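Local atomic coordinates of kelch-like protein 7 (Homo sapiens, PDB entry 3II7), a protein that serves as the substrate-specific adapter of a CUL3-based E3 ubiquitin ligase that marks proteins for degradation, its kelch domain probably recognising the substrates. Residues 90-95 with 115-120; 135-140 with 170-175; 140-145 with 191-196. One frame throughout, in Å; residues are numbered along the deposited sequence.

Contact 1. Residues 90-95 with 115-120. With EDO (1,2-ethanediol), chain Q; EDO (1,2-ethanediol), chain X.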
loop_
_atom_site.group_PDB
_atom_site.type_symbol
_atom_site.label_atom_id
_atom_site.label_comp_id
_atom_site.label_asym_id
_atom_site.label_seq_id
_atom_site.Cartn_x
_atom_site.Cartn_y
_atom_site.Cartn_z
ATOM N N THR A 90 -5.320 -4.905 -17.621
ATOM C CA THR A 90 -4.205 -4.086 -18.103
ATOM C C THR A 90 -3.017 -4.276 -17.168
ATOM O O THR A 90 -2.981 -3.703 -16.082
ATOM C CB THR A 90 -4.562 -2.610 -18.175
ATOM O OG1 THR A 90 -5.673 -2.426 -19.058
ATOM C CG2 THR A 90 -3.380 -1.800 -18.692
ATOM N N PRO A 91 -2.047 -5.105 -17.578
ATOM C CA PRO A 91 -0.863 -5.269 -16.728
ATOM C C PRO A 91 -0.112 -3.961 -16.633
ATOM O O PRO A 91 -0.007 -3.223 -17.626
ATOM C CB PRO A 91 -0.034 -6.326 -17.458
ATOM C CG PRO A 91 -1.000 -7.041 -18.356
ATOM C CD PRO A 91 -2.017 -6.005 -18.745
ATOM N N ARG A 92 0.346 -3.645 -15.430
ATOM C CA ARG A 92 1.019 -2.379 -15.167
ATOM C C ARG A 92 1.777 -2.435 -13.844
ATOM O O ARG A 92 1.462 -3.255 -12.949
ATOM C CB ARG A 92 0.035 -1.222 -15.160
ATOM C CG ARG A 92 -1.109 -1.396 -14.249
ATOM C CD ARG A 92 -2.281 -0.674 -14.821
ATOM N NE ARG A 92 -3.265 -0.359 -13.826
ATOM C CZ ARG A 92 -4.318 -1.091 -13.520
ATOM N NH1 ARG A 92 -4.537 -2.248 -14.106
ATOM N NH2 ARG A 92 -5.171 -0.638 -12.602
ATOM N N ASP A 93 2.780 -1.563 -13.750
ATOM C CA ASP A 93 3.653 -1.458 -12.591
ATOM C C ASP A 93 3.248 -0.242 -11.749
ATOM O O ASP A 93 2.721 0.723 -12.273
ATOM C CB ASP A 93 5.107 -1.236 -13.051
ATOM C CG ASP A 93 5.768 -2.507 -13.625
ATOM O OD1 ASP A 93 5.106 -3.533 -13.774
ATOM O OD2 ASP A 93 6.987 -2.460 -13.916
ATOM N N SER A 94 3.571 -0.302 -10.471
ATOM C CA SER A 94 3.415 0.850 -9.536
ATOM C C SER A 94 1.942 1.269 -9.387
ATOM O O SER A 94 1.629 2.426 -9.096
ATOM C CB SER A 94 4.326 2.020 -9.970
ATOM O OG SER A 94 5.702 1.576 -10.030
ATOM N N LEU A 95 1.057 0.309 -9.607
ATOM C CA LEU A 95 -0.383 0.469 -9.339
ATOM C C LEU A 95 -0.620 0.339 -7.830
ATOM O O LEU A 95 0.257 -0.114 -7.097
ATOM C CB LEU A 95 -1.180 -0.583 -10.113
ATOM C CG LEU A 95 -1.193 -2.036 -9.615
ATOM C CD1 LEU A 95 -2.047 -2.860 -10.567
ATOM C CD2 LEU A 95 0.201 -2.626 -9.463
ATOM N N SER A 115 3.956 7.110 -18.549
ATOM C CA SER A 115 4.478 7.380 -17.195
ATOM C C SER A 115 3.432 7.106 -16.108
ATOM O O SER A 115 3.777 6.638 -15.003
ATOM C CB SER A 115 4.914 8.840 -17.079
ATOM O OG SER A 115 3.772 9.699 -16.983
ATOM N N ALA A 116 2.160 7.421 -16.395
ATOM C CA ALA A 116 1.120 7.176 -15.409
ATOM C C ALA A 116 -0.274 7.088 -16.016
ATOM O O ALA A 116 -0.608 7.837 -16.909
ATOM C CB ALA A 116 1.154 8.244 -14.325
ATOM N N LEU A 117 -1.100 6.177 -15.469
ATOM C CA LEU A 117 -2.446 5.944 -15.958
ATOM C C LEU A 117 -3.524 6.412 -14.967
ATOM O O LEU A 117 -3.283 6.501 -13.758
ATOM C CB LEU A 117 -2.636 4.442 -16.206
ATOM C CG LEU A 117 -1.762 3.767 -17.255
ATOM C CD1 LEU A 117 -2.146 2.291 -17.374
ATOM C CD2 LEU A 117 -1.899 4.438 -18.588
ATOM N N TYR A 118 -4.708 6.721 -15.500
ATOM C CA TYR A 118 -5.933 7.050 -14.754
ATOM C C TYR A 118 -6.763 5.775 -14.422
ATOM O O TYR A 118 -7.770 5.839 -13.717
ATOM C CB TYR A 118 -6.867 7.903 -15.625
ATOM C CG TYR A 118 -6.422 9.276 -16.136
ATOM C CD1 TYR A 118 -5.952 9.440 -17.432
ATOM C CD2 TYR A 118 -6.582 10.413 -15.362
ATOM C CE1 TYR A 118 -5.600 10.705 -17.912
ATOM C CE2 TYR A 118 -6.250 11.657 -15.837
ATOM C CZ TYR A 118 -5.764 11.798 -17.104
ATOM O OH TYR A 118 -5.425 13.049 -17.569
ATOM N N LEU A 119 -6.352 4.644 -14.993
ATOM C CA LEU A 119 -7.124 3.420 -15.063
ATOM C C LEU A 119 -7.544 2.897 -13.707
ATOM O O LEU A 119 -6.771 2.923 -12.745
ATOM C CB LEU A 119 -6.298 2.342 -15.782
ATOM C CG LEU A 119 -6.929 0.995 -16.065
ATOM C CD1 LEU A 119 -8.187 1.098 -16.938
ATOM C CD2 LEU A 119 -5.873 0.136 -16.753
ATOM N N PHE A 120 -8.777 2.420 -13.643
ATOM C CA PHE A 120 -9.366 1.896 -12.415
ATOM C C PHE A 120 -10.142 0.638 -12.806
ATOM O O PHE A 120 -11.085 0.721 -13.561
ATOM C CB PHE A 120 -10.287 2.992 -11.826
ATOM C CG PHE A 120 -10.746 2.759 -10.411
ATOM C CD1 PHE A 120 -9.871 2.369 -9.424
ATOM C CD2 PHE A 120 -12.089 3.003 -10.040
ATOM C CE1 PHE A 120 -10.309 2.211 -8.127
ATOM C CE2 PHE A 120 -12.509 2.828 -8.729
ATOM C CZ PHE A 120 -11.607 2.440 -7.777
HETATM C C1 EDO Q . -6.709 5.126 -19.262
HETATM O O1 EDO Q . -7.975 4.669 -18.758
HETATM C C2 EDO Q . -5.753 5.201 -18.118
HETATM O O2 EDO Q . -4.772 6.182 -18.314
HETATM C C1 EDO X . -2.616 8.217 -19.119
HETATM O O1 EDO X . -1.352 8.831 -19.404
HETATM C C2 EDO X . -3.584 8.413 -20.282
HETATM O O2 EDO X . -3.545 9.770 -20.738
#

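Contact 2. Residues 135-140 with 170-175. With EDO (1,2-ethanediol), chain T; EDO (1,2-ethanediol), chain S.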
loop_
_atom_site.group_PDB
_atom_site.type_symbol
_atom_site.label_atom_id
_atom_site.label_comp_id
_atom_site.label_asym_id
_atom_site.label_seq_id
_atom_site.Cartn_x
_atom_site.Cartn_y
_atom_site.Cartn_z
ATOM N N SER A 135 -12.513 6.193 -14.344
ATOM C CA SER A 135 -11.113 6.522 -14.162
ATOM C C SER A 135 -10.906 7.605 -13.110
ATOM O O SER A 135 -11.763 8.493 -12.929
ATOM C CB SER A 135 -10.536 7.027 -15.472
ATOM O OG SER A 135 -10.411 5.951 -16.396
ATOM N N MET A 136 -9.744 7.579 -12.464
ATOM C CA MET A 136 -9.350 8.676 -11.575
ATOM C C MET A 136 -9.307 9.996 -12.313
ATOM O O MET A 136 -9.125 10.055 -13.541
ATOM C CB MET A 136 -7.969 8.430 -10.938
ATOM C CG MET A 136 -7.904 7.236 -10.054
ATOM S SD MET A 136 -6.301 6.951 -9.294
ATOM C CE MET A 136 -5.237 6.637 -10.747
ATOM N N LEU A 137 -9.451 11.057 -11.538
ATOM C CA LEU A 137 -9.377 12.439 -12.060
ATOM C C LEU A 137 -7.943 12.818 -12.502
ATOM O O LEU A 137 -7.767 13.595 -13.452
ATOM C CB LEU A 137 -9.882 13.426 -11.001
ATOM C CG LEU A 137 -11.385 13.261 -10.629
ATOM C CD1 LEU A 137 -11.744 14.060 -9.406
ATOM C CD2 LEU A 137 -12.269 13.698 -11.788
ATOM N N THR A 138 -6.930 12.271 -11.805
ATOM C CA THR A 138 -5.508 12.507 -12.118
ATOM C C THR A 138 -4.797 11.176 -12.217
ATOM O O THR A 138 -4.922 10.322 -11.327
ATOM C CB THR A 138 -4.831 13.337 -11.021
ATOM O OG1 THR A 138 -5.529 14.601 -10.848
ATOM C CG2 THR A 138 -3.343 13.564 -11.338
ATOM N N GLN A 139 -4.070 10.998 -13.307
ATOM C CA GLN A 139 -3.267 9.824 -13.510
ATOM C C GLN A 139 -2.160 9.800 -12.457
ATOM O O GLN A 139 -1.657 10.856 -12.042
ATOM C CB GLN A 139 -2.663 9.837 -14.919
ATOM C CG GLN A 139 -1.610 10.912 -15.141
ATOM C CD GLN A 139 -1.483 11.337 -16.592
ATOM O OE1 GLN A 139 -2.276 12.113 -17.077
ATOM N NE2 GLN A 139 -0.467 10.829 -17.283
ATOM N N ARG A 140 -1.784 8.606 -12.027
ATOM C CA ARG A 140 -0.757 8.479 -10.981
ATOM C C ARG A 140 -0.124 7.085 -10.889
ATOM O O ARG A 140 -0.769 6.117 -11.191
ATOM C CB ARG A 140 -1.304 8.893 -9.607
ATOM C CG ARG A 140 -2.522 8.269 -9.175
ATOM C CD ARG A 140 -3.080 8.970 -7.912
ATOM N NE ARG A 140 -4.033 10.091 -8.125
ATOM C CZ ARG A 140 -4.080 11.213 -7.402
ATOM N NH1 ARG A 140 -3.166 11.479 -6.481
ATOM N NH2 ARG A 140 -5.005 12.135 -7.650
ATOM N N SER A 170 -2.158 15.768 -4.596
ATOM C CA SER A 170 -3.589 15.652 -4.731
ATOM C C SER A 170 -4.164 14.358 -4.164
ATOM O O SER A 170 -3.492 13.297 -4.118
ATOM C CB SER A 170 -3.986 15.818 -6.170
ATOM O OG SER A 170 -3.556 14.749 -6.926
ATOM N N CYS A 171 -5.406 14.482 -3.705
ATOM C CA CYS A 171 -6.156 13.401 -3.079
ATOM C C CYS A 171 -7.532 13.365 -3.707
ATOM O O CYS A 171 -8.125 14.408 -3.946
ATOM C CB CYS A 171 -6.259 13.682 -1.569
ATOM S SG CYS A 171 -7.291 12.534 -0.611
ATOM N N GLU A 172 -8.029 12.160 -3.997
ATOM C CA GLU A 172 -9.387 12.019 -4.489
ATOM C C GLU A 172 -10.018 10.774 -3.906
ATOM O O GLU A 172 -9.303 9.876 -3.419
ATOM C CB GLU A 172 -9.424 12.027 -6.017
ATOM C CG GLU A 172 -8.482 11.068 -6.702
ATOM C CD GLU A 172 -8.541 11.184 -8.216
ATOM O OE1 GLU A 172 -9.615 10.899 -8.777
ATOM O OE2 GLU A 172 -7.513 11.579 -8.830
ATOM N N VAL A 173 -11.354 10.745 -3.923
ATOM C CA VAL A 173 -12.109 9.629 -3.290
ATOM C C VAL A 173 -13.166 9.092 -4.242
ATOM O O VAL A 173 -13.829 9.853 -4.955
ATOM C CB VAL A 173 -12.713 10.033 -1.959
ATOM C CG1 VAL A 173 -13.740 11.185 -2.101
ATOM C CG2 VAL A 173 -13.347 8.828 -1.241
ATOM N N TYR A 174 -13.272 7.762 -4.310
ATOM C CA TYR A 174 -14.229 7.085 -5.131
ATOM C C TYR A 174 -15.285 6.451 -4.228
ATOM O O TYR A 174 -14.950 5.779 -3.260
ATOM C CB TYR A 174 -13.557 5.970 -5.895
ATOM C CG TYR A 174 -14.471 5.100 -6.734
ATOM C CD1 TYR A 174 -14.933 5.547 -7.983
ATOM C CD2 TYR A 174 -14.884 3.840 -6.297
ATOM C CE1 TYR A 174 -15.724 4.758 -8.787
ATOM C CE2 TYR A 174 -15.695 3.034 -7.112
ATOM C CZ TYR A 174 -16.124 3.515 -8.346
ATOM O OH TYR A 174 -16.924 2.744 -9.190
ATOM N N ASP A 175 -16.557 6.676 -4.541
ATOM C CA ASP A 175 -17.637 6.078 -3.814
ATOM C C ASP A 175 -18.249 4.989 -4.691
ATOM O O ASP A 175 -18.847 5.288 -5.723
ATOM C CB ASP A 175 -18.701 7.115 -3.475
ATOM C CG ASP A 175 -19.818 6.546 -2.618
ATOM O OD1 ASP A 175 -19.923 5.317 -2.457
ATOM O OD2 ASP A 175 -20.596 7.349 -2.083
HETATM C C1 EDO T . -9.831 11.012 -18.017
HETATM O O1 EDO T . -10.301 10.055 -18.977
HETATM C C2 EDO T . -10.066 10.499 -16.594
HETATM O O2 EDO T . -9.797 11.538 -15.639
HETATM C C1 EDO S . -20.931 2.297 -0.220
HETATM O O1 EDO S . -22.256 2.254 0.313
HETATM C C2 EDO S . -20.234 3.558 0.270
HETATM O O2 EDO S . -21.006 4.691 -0.094
HETATM O O HOH W 1 -7.036 14.230 -8.707
HETATM O O HOH W 2 -3.886 16.359 -9.261
#

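Contact 3. Residues 140-145 with 191-196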
loop_
_atom_site.group_PDB
_atom_site.type_symbol
_atom_site.label_atom_id
_atom_site.label_comp_id
_atom_site.label_asym_id
_atom_site.label_seq_id
_atom_site.Cartn_x
_atom_site.Cartn_y
_atom_site.Cartn_z
ATOM N N ARG A 140 -1.784 8.606 -12.027
ATOM C CA ARG A 140 -0.757 8.479 -10.981
ATOM C C ARG A 140 -0.124 7.085 -10.889
ATOM O O ARG A 140 -0.769 6.117 -11.191
ATOM C CB ARG A 140 -1.304 8.893 -9.607
ATOM C CG ARG A 140 -2.522 8.269 -9.175
ATOM C CD ARG A 140 -3.080 8.970 -7.912
ATOM N NE ARG A 140 -4.033 10.091 -8.125
ATOM C CZ ARG A 140 -4.080 11.213 -7.402
ATOM N NH1 ARG A 140 -3.166 11.479 -6.481
ATOM N NH2 ARG A 140 -5.005 12.135 -7.650
ATOM N N CYS A 141 1.168 7.058 -10.535
ATOM C CA CYS A 141 1.955 5.856 -10.174
ATOM C C CYS A 141 2.506 6.049 -8.766
ATOM O O CYS A 141 2.808 7.177 -8.390
ATOM C CB CYS A 141 3.172 5.708 -11.096
ATOM S SG CYS A 141 2.837 5.231 -12.761
ATOM N N SER A 142 2.722 4.956 -8.036
ATOM C CA SER A 142 3.422 4.990 -6.752
ATOM C C SER A 142 2.656 5.777 -5.722
ATOM O O SER A 142 3.227 6.291 -4.785
ATOM C CB SER A 142 4.838 5.563 -6.916
ATOM O OG SER A 142 5.580 4.818 -7.867
ATOM N N HIS A 143 1.360 5.860 -5.940
ATOM C CA HIS A 143 0.429 6.466 -5.021
ATOM C C HIS A 143 -0.037 5.481 -3.967
ATOM O O HIS A 143 0.105 4.276 -4.102
ATOM C CB HIS A 143 -0.813 6.971 -5.790
ATOM C CG HIS A 143 -1.475 5.911 -6.629
ATOM N ND1 HIS A 143 -0.817 5.280 -7.664
ATOM C CD2 HIS A 143 -2.725 5.377 -6.592
ATOM C CE1 HIS A 143 -1.622 4.381 -8.206
ATOM N NE2 HIS A 143 -2.796 4.446 -7.602
ATOM N N GLY A 144 -0.621 6.012 -2.911
ATOM C CA GLY A 144 -1.360 5.171 -1.940
ATOM C C GLY A 144 -2.831 5.073 -2.250
ATOM O O GLY A 144 -3.439 6.015 -2.821
ATOM N N MET A 145 -3.438 3.931 -1.889
ATOM C CA MET A 145 -4.878 3.760 -1.987
ATOM C C MET A 145 -5.364 2.982 -0.804
ATOM O O MET A 145 -4.777 1.916 -0.471
ATOM C CB MET A 145 -5.296 3.049 -3.274
ATOM C CG MET A 145 -6.826 3.096 -3.530
ATOM S SD MET A 145 -7.405 2.689 -5.237
ATOM C CE MET A 145 -6.776 1.012 -5.279
ATOM N N ARG A 191 3.851 13.544 -2.099
ATOM C CA ARG A 191 4.420 12.254 -1.639
ATOM C C ARG A 191 4.171 11.188 -2.660
ATOM O O ARG A 191 3.071 11.116 -3.220
ATOM C CB ARG A 191 3.765 11.727 -0.329
ATOM C CG ARG A 191 3.708 12.672 0.814
ATOM C CD ARG A 191 2.968 12.062 1.984
ATOM N NE ARG A 191 2.828 13.076 3.022
ATOM C CZ ARG A 191 3.701 13.291 4.001
ATOM N NH1 ARG A 191 4.782 12.538 4.159
ATOM N NH2 ARG A 191 3.490 14.271 4.847
ATOM N N LYS A 192 5.182 10.352 -2.867
ATOM C CA LYS A 192 5.018 9.039 -3.486
ATOM C C LYS A 192 5.766 8.035 -2.619
ATOM O O LYS A 192 6.636 8.378 -1.849
ATOM C CB LYS A 192 5.540 8.990 -4.911
ATOM C CG LYS A 192 7.079 9.141 -5.079
ATOM C CD LYS A 192 7.461 9.027 -6.543
ATOM C CE LYS A 192 8.945 9.087 -6.760
ATOM N NZ LYS A 192 9.336 8.633 -8.153
ATOM N N ASN A 193 5.422 6.762 -2.780
ATOM C CA ASN A 193 6.004 5.680 -1.990
ATOM C C ASN A 193 5.835 5.834 -0.482
ATOM O O ASN A 193 6.596 5.246 0.303
ATOM C CB ASN A 193 7.511 5.481 -2.330
ATOM C CG ASN A 193 7.753 5.153 -3.784
ATOM O OD1 ASN A 193 8.513 5.847 -4.465
ATOM N ND2 ASN A 193 7.088 4.108 -4.279
ATOM N N HIS A 194 4.793 6.566 -0.094
ATOM C CA HIS A 194 4.408 6.801 1.273
ATOM C C HIS A 194 3.501 5.675 1.757
ATOM O O HIS A 194 2.867 4.977 0.969
ATOM C CB HIS A 194 3.645 8.141 1.410
ATOM C CG HIS A 194 2.490 8.304 0.460
ATOM N ND1 HIS A 194 2.665 8.382 -0.893
ATOM C CD2 HIS A 194 1.160 8.492 0.676
ATOM C CE1 HIS A 194 1.498 8.546 -1.487
ATOM N NE2 HIS A 194 0.567 8.639 -0.561
ATOM N N GLY A 195 3.421 5.528 3.056
ATOM C CA GLY A 195 2.421 4.685 3.668
ATOM C C GLY A 195 1.104 5.422 3.673
ATOM O O GLY A 195 1.072 6.659 3.701
ATOM N N LEU A 196 0.017 4.660 3.689
ATOM C CA LEU A 196 -1.337 5.254 3.660
ATOM C C LEU A 196 -2.230 4.283 4.371
ATOM O O LEU A 196 -2.488 3.156 3.871
ATOM C CB LEU A 196 -1.835 5.531 2.230
ATOM C CG LEU A 196 -3.033 6.495 2.181
ATOM C CD1 LEU A 196 -2.589 7.942 2.640
ATOM C CD2 LEU A 196 -3.707 6.506 0.796
HETATM O O HOH W 3 2.719 4.522 -1.848
HETATM O O HOH W 4 6.926 6.877 -9.633
HETATM O O HOH W 5 6.706 2.689 -6.925
HETATM O O HOH W 6 -2.153 1.588 1.578
#

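Contact 1. Residues 90-95 with 115-120
T90 and R92 meet L117 and L119 where two loops of the kelch beta-propeller pass each other without a backbone bond between them; the nearest CA atoms, of T90 and L119, are 8.6 Å apart. Residues 90-95 belong to the connection between strand 81-86 and strand 96-100, so they lead from one four-stranded blade into the next, while 115-120 runs into strand 120-124 within that next blade. Mainly side chains bridge the gap. L119 supplies most of the bridge through one methyl, CD2, which presses on T90 CB at 3.4 Å, closer than carbon atoms usually come. The same methyl lies over the centre of the R92 guanidinium, 3.7 Å above its plane, and L95 CD1 takes the opposite face, so the flat group is sandwiched between two leucine methyls. R92 CG occupies the position between backbone N and carbonyl carbon (chi1 54°), and the chain then runs extended to NE, its CD passing L117 CD1 at 3.9 Å. Around the rim every nitrogen has a partner: NE bonds to G108 O, NH2 to T106 OG1, and NH1 forms a salt bridge with E121, whose carboxylate also holds T90 OG1. An alanine in place of R92 would probably leave E121 without this cationic mate and open a gap between the methyls of L119 and L95. Within the loop itself, R92 NH1 also donates to T90 O at 2.9 Å, on a carbonyl lone pair and only 2° out of the guanidinium plane.

Contact 2. Residues 135-140 with 170-175
E172 reaches from its strand into the loop 135-140 and is gripped there by two backbone amides and an arginine. From CB, its CG takes the position between the backbone N and the carbonyl carbon (chi1 51°), and CD continues the extended line. CG passes R140 NH2 at 3.8 Å, and CD comes within 3.4 Å of L137 N. At the tip the two oxygens divide the work. OE1 accepts a nearly straight bond from L137 N, 2.8 Å long with an N-H...O angle of 168°, on its syn lone pair, and also rests against L137 CB. OE2 is shared: T138 N bonds to its syn lone pair at 3.1 Å, whereas R140 NH2 comes to the anti lone pair at 2.8 Å as a salt bridge. Arginine and glutamate meet tip to tip, with their planes 80° apart. A water between T138 OG1 and E172 OE2 adds a further donor to that oxygen. With an amide, a guanidinium and a water all directed at OE2, the carboxylate is likely to remain charged. R140 is held in turn by S170, whose O accepts from NH1 at 3.0 Å, the donor standing above the carbonyl plane, with G156 O as a further acceptor for NH1; the bonds from R140 to S170 OG are weak, and a water links that hydroxyl to T138 OG1. The loop 135-140, leaving strand 129-133 of one propeller blade, is thus fastened to strand 171-175 of the next, while W181 of the adjacent strand 180-184 packs against both M136 and E172.

Contact 3. Residues 140-145 with 191-196
S142 and N193 provide the direct hydrogen bond of this contact, which joins the entries to two successive blades of the kelch propeller, at the start of their first strands, 144-148 and 195-199. N193 N donates to S142 O at 3.0 Å, with an N-H...O angle of 173° and the donor in the carbonyl plane. Both residues have positive phi, so each loop turns in the left-handed region at this point.

Water supplies a second set of links. One molecule is bound by S142 OG at 2.6 Å and accepts from N193 ND2 at 3.0 Å, so the serine hydroxyl and the asparagine amide meet through it; N193 OD1 meanwhile bonds to Q209. Another water joins S142 OG to K192 NZ, weakly on the lysine side, and a third donates to H194 O and weakly to S142 O.

Van der Waals packing adds to this. K192 CB touches S142 CB at 4.0 Å. H194 brings CE1 to within 3.6 Å of G144 N, its ring set obliquely to that backbone, and R191 CB lies over one face of the imidazole, toward the rim. L196 has CG anti to its backbone N (chi1 -164°), and its CD2 touches G144 C at 3.5 Å. The fit at G144 is close: a CB there would fall 2.8 Å from L196 CB, a clash.

The chemistry is therefore graded, from water-mediated polar links at S142 to close packing of L196 CD2 on the G144 backbone, which implies that neighbouring blades are joined here by one straight backbone bond, solvent and shape rather than by paired charges.

The three contacts follow one another round the propeller, each joining neighbouring loops or blades, with centres 12 to 13 Å apart. Contacts 1 and 2 touch through the backbone, Y118 O lying 2.9 Å from M136 N and L117 O 3.1 Å from R140 N, both probable hydrogen bonds. Contacts 1 and 3 meet where S94 O approaches S142 N at 3.0 Å, again a probable hydrogen bond. R140 belongs to contacts 2 and 3: its side chain serves the former, while the chain beyond it leads into the latter. Contact 3 is the most central, about 7 Å from the chain's centre, against about 15 and 16 Å for contacts 1 and 2.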